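Local structure of uncharacterized protein (Escherichia coli O157:H7, 4ZV9) at residues T101-M104 and N105-A109; A189-A193 and N194-Y198. The protein is of unknown function but belongs to the dienelactone hydrolase family of alpha/beta hydrolases and is therefore probably a hydrolase. All blocks are in the same frame, centred on the assembly; numbering follows the deposited sequence. Where two conformers were deposited one is given.

Interaction 1: residues T101-M104 and N105-A109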
loop_
_atom_site.group_PDB
_atom_site.type_symbol
_atom_site.label_atom_id
_atom_site.label_comp_id
_atom_site.label_asym_id
_atom_site.label_seq_id
_atom_site.Cartn_x
_atom_site.Cartn_y
_atom_site.Cartn_z
ATOM N N THR A 101 15.364 -3.546 6.821
ATOM C CA THR A 101 15.849 -2.832 5.635
ATOM C C THR A 101 15.598 -3.633 4.368
ATOM O O THR A 101 15.167 -3.070 3.367
ATOM C CB THR A 101 17.356 -2.494 5.760
ATOM O OG1 THR A 101 17.568 -1.746 6.965
ATOM C CG2 THR A 101 17.848 -1.676 4.561
ATOM N N LYS A 102 15.888 -4.937 4.401
ATOM C CA LYS A 102 15.696 -5.776 3.221
ATOM C C LYS A 102 14.221 -5.900 2.883
ATOM O O LYS A 102 13.850 -5.876 1.708
ATOM C CB LYS A 102 16.306 -7.157 3.413
ATOM C CG LYS A 102 17.819 -7.150 3.393
ATOM C CD LYS A 102 18.367 -8.550 3.580
ATOM C CE LYS A 102 19.881 -8.511 3.620
ATOM N NZ LYS A 102 20.420 -9.890 3.687
ATOM N N LEU A 103 13.384 -5.984 3.918
ATOM C CA LEU A 103 11.940 -6.057 3.721
ATOM C C LEU A 103 11.419 -4.789 3.026
ATOM O O LEU A 103 10.677 -4.862 2.042
ATOM C CB LEU A 103 11.230 -6.269 5.050
ATOM C CG LEU A 103 9.705 -6.331 4.995
ATOM C CD1 LEU A 103 9.212 -7.439 4.073
ATOM C CD2 LEU A 103 9.173 -6.533 6.404
HETATM N N MSE A 104 11.814 -3.625 3.536
HETATM C CA MSE A 104 11.400 -2.359 2.935
HETATM C C MSE A 104 11.893 -2.294 1.514
HETATM O O MSE A 104 11.153 -1.886 0.619
HETATM C CB MSE A 104 11.949 -1.182 3.736
HETATM C CG MSE A 104 11.544 0.139 3.110
HETATM SE SE MSE A 104 12.447 1.594 4.088
HETATM C CE MSE A 104 14.299 1.237 3.478
ATOM N N ASN A 105 13.135 -2.712 1.287
ATOM C CA ASN A 105 13.700 -2.727 -0.066
ATOM C C ASN A 105 12.915 -3.575 -1.062
ATOM O O ASN A 105 12.883 -3.255 -2.250
ATOM C CB ASN A 105 15.181 -3.112 -0.050
ATOM C CG ASN A 105 16.072 -1.974 0.462
ATOM O OD1 ASN A 105 15.634 -0.834 0.579
ATOM N ND2 ASN A 105 17.311 -2.289 0.779
ATOM N N ASP A 106 12.312 -4.661 -0.587
ATOM C CA ASP A 106 11.491 -5.499 -1.438
ATOM C C ASP A 106 10.337 -4.693 -1.983
ATOM O O ASP A 106 9.954 -4.866 -3.138
ATOM C CB ASP A 106 10.949 -6.729 -0.677
ATOM C CG ASP A 106 12.016 -7.779 -0.390
ATOM O OD1 ASP A 106 13.117 -7.746 -0.984
ATOM O OD2 ASP A 106 11.749 -8.646 0.479
ATOM N N PHE A 107 9.734 -3.848 -1.153
ATOM C CA PHE A 107 8.610 -3.026 -1.608
ATOM C C PHE A 107 9.066 -1.915 -2.545
ATOM O O PHE A 107 8.386 -1.607 -3.523
ATOM C CB PHE A 107 7.784 -2.504 -0.425
ATOM C CG PHE A 107 7.126 -3.599 0.361
ATOM C CD1 PHE A 107 6.037 -4.261 -0.155
ATOM C CD2 PHE A 107 7.626 -3.996 1.591
ATOM C CE1 PHE A 107 5.456 -5.303 0.529
ATOM C CE2 PHE A 107 7.052 -5.040 2.280
ATOM C CZ PHE A 107 5.960 -5.694 1.755
ATOM N N PHE A 108 10.235 -1.346 -2.270
ATOM C CA PHE A 108 10.836 -0.350 -3.158
ATOM C C PHE A 108 11.137 -0.993 -4.516
ATOM O O PHE A 108 10.850 -0.410 -5.559
ATOM C CB PHE A 108 12.112 0.226 -2.525
ATOM C CG PHE A 108 11.869 1.213 -1.399
ATOM C CD1 PHE A 108 10.602 1.428 -0.867
ATOM C CD2 PHE A 108 12.944 1.847 -0.796
ATOM C CE1 PHE A 108 10.404 2.318 0.192
ATOM C CE2 PHE A 108 12.755 2.746 0.255
ATOM C CZ PHE A 108 11.483 2.969 0.756
ATOM N N ALA A 109 11.658 -2.220 -4.499
ATOM C CA ALA A 109 11.961 -2.949 -5.729
ATOM C C ALA A 109 10.676 -3.245 -6.533
ATOM O O ALA A 109 10.700 -3.284 -7.754
ATOM C CB ALA A 109 12.688 -4.241 -5.415
#
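Met104 and Phe108 meet one turn apart on helix 100-116, a helix of the alpha/beta-hydrolase fold, in a CH-pi and Met-aromatic contact, which holds for one of the two deposited conformers of Met104. The selenomethionine CG stands over one face of the Phe108 ring, 3.9 Å from the centroid and 22° off the ring normal, displaced toward the rim. Its CG is placed anti to the backbone N (chi1 179°); extended through chi2, the chain brings SE obliquely to the CZ and CE2 side of the ring, 4.5 Å from the centroid, and bends only at chi3, beyond which lies CE. Ala138, Ala139 and Ala142 of helix 132-142 pack against Phe108, and Tyr143 meets it edge-to-face.

The other packed side is Leu103 with Phe107, whose side chains run alongside each other; Leu103 CD1 lies 3.7 Å from Phe107 CE2, and Tyr131 touches both residues. Asp106 is buried too, its carboxylate held by Ser21 OG at OD1 and by His25 ND1 at OD2.

The solvent side is looser. Thr101 and Lys102 are exposed, and the closest side-chain approach between Thr101 and Asn105 is 3.9 Å, from CG2 to ND2. The Asn105 amide instead donates through ND2 to Asn23 O. Along the backbone the helical bonds continue: Phe108 N reaches Met104 O at 3.1 Å, while Asn105 N donates to Thr101 O over 2.9 Å.

Interaction 2: residues A189-A193 and N194-Y198; sequences AALKA and NNKVY
Leu191 O receives Lys196 N over 2.9 Å in a nearly straight bond (174° at the hydrogen), and Lys192 O receives Asn195 N over 3.1 Å, so the chain folds back over the last turn of helix 184-193, with Asn195 at positive phi (51°). The second bond comes from above the carbonyl plane of Lys192 and is not aimed at a lone pair.

Asn194 grips Ala190 O twice: the backbone N donates over 3.0 Å and ND2 over 2.8 Å, the two reaching the oxygen from opposite faces of its carbonyl plane. With CG beside the backbone N (chi1 -70°), the side chain doubles back along the helix end, and the acceptor lies close to its amide plane.

Leu191 joins the turn to the start of strand 198-203. One branch, CD2, packs crosswise on Lys196 CB at 3.8 Å. The other, CD1, sits over a face of the Tyr198 ring, 4.2 Å from the centroid and offset toward the rim. Leu169 of strand 169-174 touches both Leu191 and Tyr198, and Val162 also packs on Leu191. Farther out, the extended Lys192 chain passes the phenol end, its CE 3.1 Å from Tyr198 OH, which is hydrogen-bonded to Glu188 OE2. Lys196 turns at chi2 and carries NZ away to the carbonyl oxygens of Ala163 and Ile165.

The paired bonds from Lys196 N and Asn195 N define a Schellman motif, the C-terminal capping motif that ends helix 184-193, with Asn195 as C-prime, before strand 198-203.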
loop_
_atom_site.group_PDB
_atom_site.type_symbol
_atom_site.label_atom_id
_atom_site.label_comp_id
_atom_site.label_asym_id
_atom_site.label_seq_id
_atom_site.Cartn_x
_atom_site.Cartn_y
_atom_site.Cartn_z
ATOM N N ALA A 189 3.021 19.726 9.824
ATOM C CA ALA A 189 3.707 21.018 9.864
ATOM C C ALA A 189 4.835 21.059 8.835
ATOM O O ALA A 189 5.032 22.082 8.169
ATOM C CB ALA A 189 4.236 21.312 11.265
ATOM N N ALA A 190 5.554 19.945 8.679
ATOM C CA ALA A 190 6.643 19.880 7.693
ATOM C C ALA A 190 6.103 19.874 6.259
ATOM O O ALA A 190 6.702 20.477 5.359
ATOM C CB ALA A 190 7.510 18.668 7.939
ATOM N N LEU A 191 4.977 19.197 6.044
ATOM C CA LEU A 191 4.355 19.174 4.722
ATOM C C LEU A 191 3.948 20.598 4.321
ATOM O O LEU A 191 4.245 21.046 3.211
ATOM C CB LEU A 191 3.144 18.232 4.695
ATOM C CG LEU A 191 3.464 16.732 4.758
ATOM C CD1 LEU A 191 2.201 15.940 5.041
ATOM C CD2 LEU A 191 4.138 16.249 3.485
ATOM N N LYS A 192 3.303 21.312 5.243
ATOM C CA LYS A 192 2.880 22.684 4.986
ATOM C C LYS A 192 4.066 23.614 4.805
ATOM O O LYS A 192 4.079 24.429 3.884
ATOM C CB LYS A 192 2.003 23.207 6.118
ATOM C CG LYS A 192 0.638 22.568 6.215
ATOM C CD LYS A 192 -0.213 23.307 7.226
ATOM C CE LYS A 192 -1.632 22.771 7.241
ATOM N NZ LYS A 192 -2.553 23.657 7.996
ATOM N N ALA A 193 5.069 23.491 5.674
ATOM C CA ALA A 193 6.263 24.344 5.586
ATOM C C ALA A 193 7.006 24.164 4.259
ATOM O O ALA A 193 7.674 25.081 3.792
ATOM C CB ALA A 193 7.201 24.079 6.752
ATOM N N ASN A 194 6.873 22.989 3.650
ATOM C CA ASN A 194 7.516 22.696 2.372
ATOM C C ASN A 194 6.561 22.684 1.175
ATOM O O ASN A 194 6.912 22.192 0.095
ATOM C CB ASN A 194 8.255 21.375 2.476
ATOM C CG ASN A 194 9.471 21.468 3.365
ATOM O OD1 ASN A 194 10.500 22.000 2.953
ATOM N ND2 ASN A 194 9.361 20.969 4.591
ATOM N N ASN A 195 5.375 23.266 1.358
ATOM C CA ASN A 195 4.379 23.403 0.286
ATOM C C ASN A 195 4.073 22.114 -0.458
ATOM O O ASN A 195 3.937 22.116 -1.678
ATOM C CB ASN A 195 4.838 24.482 -0.700
ATOM C CG ASN A 195 5.006 25.833 -0.037
ATOM O OD1 ASN A 195 4.624 26.021 1.108
ATOM N ND2 ASN A 195 5.561 26.785 -0.760
ATOM N N LYS A 196 3.940 21.022 0.286
ATOM C CA LYS A 196 3.665 19.720 -0.313
ATOM C C LYS A 196 2.175 19.492 -0.518
ATOM O O LYS A 196 1.350 20.023 0.223
ATOM C CB LYS A 196 4.247 18.604 0.552
ATOM C CG LYS A 196 5.754 18.706 0.754
ATOM C CD LYS A 196 6.508 18.677 -0.570
ATOM C CE LYS A 196 8.008 18.739 -0.346
ATOM N NZ LYS A 196 8.763 18.721 -1.630
ATOM N N VAL A 197 1.848 18.730 -1.560
ATOM C CA VAL A 197 0.464 18.422 -1.903
ATOM C C VAL A 197 0.034 17.246 -1.051
ATOM O O VAL A 197 0.633 16.169 -1.132
ATOM C CB VAL A 197 0.319 18.079 -3.411
ATOM C CG1 VAL A 197 -1.094 17.601 -3.747
ATOM C CG2 VAL A 197 0.678 19.295 -4.267
ATOM N N TYR A 198 -0.998 17.440 -0.234
ATOM C CA TYR A 198 -1.525 16.354 0.578
ATOM C C TYR A 198 -2.957 16.626 1.000
ATOM O O TYR A 198 -3.418 17.763 0.969
ATOM C CB TYR A 198 -0.678 16.158 1.845
ATOM C CG TYR A 198 -0.954 17.195 2.916
ATOM C CD1 TYR A 198 -0.368 18.454 2.857
ATOM C CD2 TYR A 198 -1.824 16.930 3.965
ATOM C CE1 TYR A 198 -0.636 19.412 3.815
ATOM C CE2 TYR A 198 -2.095 17.887 4.939
ATOM C CZ TYR A 198 -1.498 19.120 4.855
ATOM O OH TYR A 198 -1.763 20.076 5.814
#

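Both contacts are local, but they mark different points on their helices: interaction 1 lies near the start of helix 100-116, whereas interaction 2 ends helix 184-193. Their centres are 26 Å apart and their nearest atoms about 15 Å, so neither touches the other. Interaction 1 is the more central, 13 Å from the centre of the chain against 21 Å. Its Leu103 and Phe107 touch Tyr131, which follows the chemically modified Cys130, probably the counterpart of the family's nucleophile; interaction 1 therefore lies beside the probable active site. Phe107 also meets His49 edge-to-face. A glycerol, about 4 Å from the Asn105 side chain, probably came from the crystallisation liquor and is weak evidence for a pocket.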